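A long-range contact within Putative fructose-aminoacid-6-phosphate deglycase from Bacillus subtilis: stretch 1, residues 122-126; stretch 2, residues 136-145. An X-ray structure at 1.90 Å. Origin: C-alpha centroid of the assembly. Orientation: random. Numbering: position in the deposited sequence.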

# COMPACT_ATOMS: atom_id res chain seq x y z
N VAL A 122 -17.27 -21.03 -1.62
CA VAL A 122 -17.95 -19.79 -1.86
C VAL A 122 -18.75 -19.38 -0.65
O VAL A 122 -19.48 -20.18 -0.11
CB VAL A 122 -18.93 -19.89 -3.06
CG1 VAL A 122 -19.68 -18.56 -3.24
CG2 VAL A 122 -18.18 -20.26 -4.34
N ALA A 123 -18.62 -18.12 -0.24
CA ALA A 123 -19.34 -17.59 0.89
C ALA A 123 -20.04 -16.32 0.42
O ALA A 123 -19.41 -15.39 -0.02
CB ALA A 123 -18.37 -17.28 2.01
N GLN A 124 -21.34 -16.27 0.49
CA GLN A 124 -21.99 -15.09 0.04
C GLN A 124 -22.12 -14.14 1.20
O GLN A 124 -21.96 -14.51 2.36
CB GLN A 124 -23.38 -15.39 -0.44
CG GLN A 124 -23.53 -16.44 -1.48
CD GLN A 124 -25.02 -16.74 -1.62
OE1 GLN A 124 -25.85 -15.82 -1.64
NE2 GLN A 124 -25.36 -18.01 -1.66
N TYR A 125 -22.44 -12.90 0.87
CA TYR A 125 -22.69 -11.90 1.89
C TYR A 125 -23.92 -11.14 1.49
O TYR A 125 -24.32 -11.18 0.32
CB TYR A 125 -21.47 -11.00 2.03
CG TYR A 125 -21.01 -10.18 0.82
CD1 TYR A 125 -21.64 -8.99 0.47
CD2 TYR A 125 -19.88 -10.55 0.10
CE1 TYR A 125 -21.21 -8.24 -0.59
CE2 TYR A 125 -19.42 -9.79 -0.98
CZ TYR A 125 -20.08 -8.64 -1.32
OH TYR A 125 -19.64 -7.87 -2.36
N ASP A 126 -24.54 -10.48 2.46
CA ASP A 126 -25.73 -9.71 2.18
C ASP A 126 -25.34 -8.26 1.97
O ASP A 126 -24.31 -7.79 2.44
CB ASP A 126 -26.80 -9.98 3.22
CG ASP A 126 -27.43 -11.34 3.01
OD1 ASP A 126 -27.21 -11.96 1.94
OD2 ASP A 126 -28.21 -11.78 3.86
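Stretch 2 136-145: TNYGVLYQIV

How does stretch 2 run relative to stretch 1? Thr136 is followed by a helix from Asn137 to Val145 that continues later in the chain, while stretch 1 offers the end of a strand, Val122 to Gln124, and then a loop. The two axes come within 9.3 Å and cross at 141°, so the helix runs back obliquely against the strand's direction. The two backbones are nearest in register at the loop end, where the CA atoms of Asp126 and Thr136 lie 5.0 Å apart.

What happens where the helix begins? Thr136 turns its CA-to-CB bond away from stretch 1 and occupies the N-cap position, its OG1 accepting a weak bond from Gly139 N at 3.4 Å. Its backbone meets the loop instead: Thr136 CA lies 3.5 Å from Asp126 O in a nearly straight CA-H...O contact.

How does Asn137 meet the tyrosine? Tyr125 has chi1 near 61° (p), and one face of its ring is turned to Asn137, whose CB stands 3.4 Å from the centroid of the Tyr125 ring, only 2° off its normal: a CH-pi contact over the face. A water links the polar ends of the same pair, 2.8 Å from Tyr125 OH and 3.0 Å from Asn137 ND2, from which it accepts.

Which residues carry the contact farther along the helix? Tyr138 points away, but Val140 points toward stretch 1. Val140 CG2 packs 3.7 Å from Tyr125 CB and 3.4 Å from Gln124 O, while Val140 CG1 lies 4.0 Å from Ala123 CB. One turn later, Ile144 also points toward the strand, bringing Ile144 CD1 to 4.3 Å from Ala123 CB. No direct hydrogen bond joins the stretches; these later contacts rest on close packing.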

# COMPACT_ATOMS: atom_id res chain seq x y z
N THR A 136 -22.65 -8.70 6.27
CA THR A 136 -22.14 -7.88 5.18
C THR A 136 -20.79 -8.43 4.73
O THR A 136 -20.23 -9.33 5.33
CB THR A 136 -21.93 -6.40 5.61
OG1 THR A 136 -20.96 -6.35 6.64
CG2 THR A 136 -23.26 -5.67 6.06
N ASN A 137 -20.26 -7.88 3.64
CA ASN A 137 -18.95 -8.30 3.12
C ASN A 137 -17.87 -8.24 4.23
O ASN A 137 -17.13 -9.20 4.47
CB ASN A 137 -18.56 -7.54 1.84
CG ASN A 137 -18.54 -6.01 2.00
OD1 ASN A 137 -18.87 -5.47 3.05
ND2 ASN A 137 -18.11 -5.31 0.93
N TYR A 138 -17.82 -7.14 4.97
CA TYR A 138 -16.86 -7.07 6.08
C TYR A 138 -17.13 -8.14 7.16
O TYR A 138 -16.18 -8.70 7.78
CB TYR A 138 -16.91 -5.72 6.74
CG TYR A 138 -16.13 -4.59 6.07
CD1 TYR A 138 -14.77 -4.46 6.29
CD2 TYR A 138 -16.77 -3.61 5.33
CE1 TYR A 138 -14.03 -3.43 5.75
CE2 TYR A 138 -16.04 -2.53 4.77
CZ TYR A 138 -14.67 -2.46 4.98
OH TYR A 138 -13.93 -1.43 4.45
N GLY A 139 -18.42 -8.42 7.41
CA GLY A 139 -18.82 -9.42 8.42
C GLY A 139 -18.38 -10.80 8.07
O GLY A 139 -17.74 -11.48 8.87
N VAL A 140 -18.72 -11.21 6.85
CA VAL A 140 -18.40 -12.55 6.35
C VAL A 140 -16.89 -12.74 6.27
O VAL A 140 -16.40 -13.80 6.57
CB VAL A 140 -19.08 -12.80 4.96
CG1 VAL A 140 -18.50 -14.00 4.23
CG2 VAL A 140 -20.63 -12.94 5.12
N LEU A 141 -16.18 -11.70 5.86
CA LEU A 141 -14.72 -11.76 5.77
C LEU A 141 -14.12 -12.05 7.14
O LEU A 141 -13.23 -12.90 7.27
CB LEU A 141 -14.16 -10.46 5.19
CG LEU A 141 -12.63 -10.33 5.09
CD1 LEU A 141 -12.01 -11.61 4.56
CD2 LEU A 141 -12.28 -9.13 4.19
N TYR A 142 -14.59 -11.35 8.16
CA TYR A 142 -14.11 -11.63 9.51
C TYR A 142 -14.53 -13.03 10.04
O TYR A 142 -13.79 -13.65 10.80
CB TYR A 142 -14.51 -10.53 10.51
CG TYR A 142 -13.59 -9.33 10.60
CD1 TYR A 142 -12.29 -9.34 10.06
CD2 TYR A 142 -13.92 -8.27 11.45
CE1 TYR A 142 -11.43 -8.25 10.23
CE2 TYR A 142 -13.05 -7.16 11.64
CZ TYR A 142 -11.83 -7.16 11.01
OH TYR A 142 -10.98 -6.12 11.19
N GLN A 143 -15.70 -13.53 9.67
CA GLN A 143 -16.06 -14.90 10.05
C GLN A 143 -14.98 -15.87 9.53
O GLN A 143 -14.49 -16.76 10.26
CB GLN A 143 -17.43 -15.28 9.49
CG GLN A 143 -18.62 -14.48 10.01
CD GLN A 143 -19.92 -14.85 9.30
OE1 GLN A 143 -20.13 -16.01 8.96
NE2 GLN A 143 -20.80 -13.87 9.09
N ILE A 144 -14.60 -15.67 8.27
CA ILE A 144 -13.56 -16.49 7.63
C ILE A 144 -12.19 -16.31 8.31
O ILE A 144 -11.49 -17.28 8.64
CB ILE A 144 -13.40 -16.12 6.13
CG1 ILE A 144 -14.72 -16.38 5.37
CG2 ILE A 144 -12.25 -16.93 5.52
CD1 ILE A 144 -14.77 -15.92 3.86
N VAL A 145 -11.80 -15.04 8.49
CA VAL A 145 -10.49 -14.70 9.05
C VAL A 145 -10.32 -15.17 10.50
O VAL A 145 -9.37 -15.91 10.79
CB VAL A 145 -10.22 -13.18 8.90
CG1 VAL A 145 -9.03 -12.69 9.71
CG2 VAL A 145 -10.04 -12.88 7.43
O HOH W 1 -17.34 -6.32 -1.84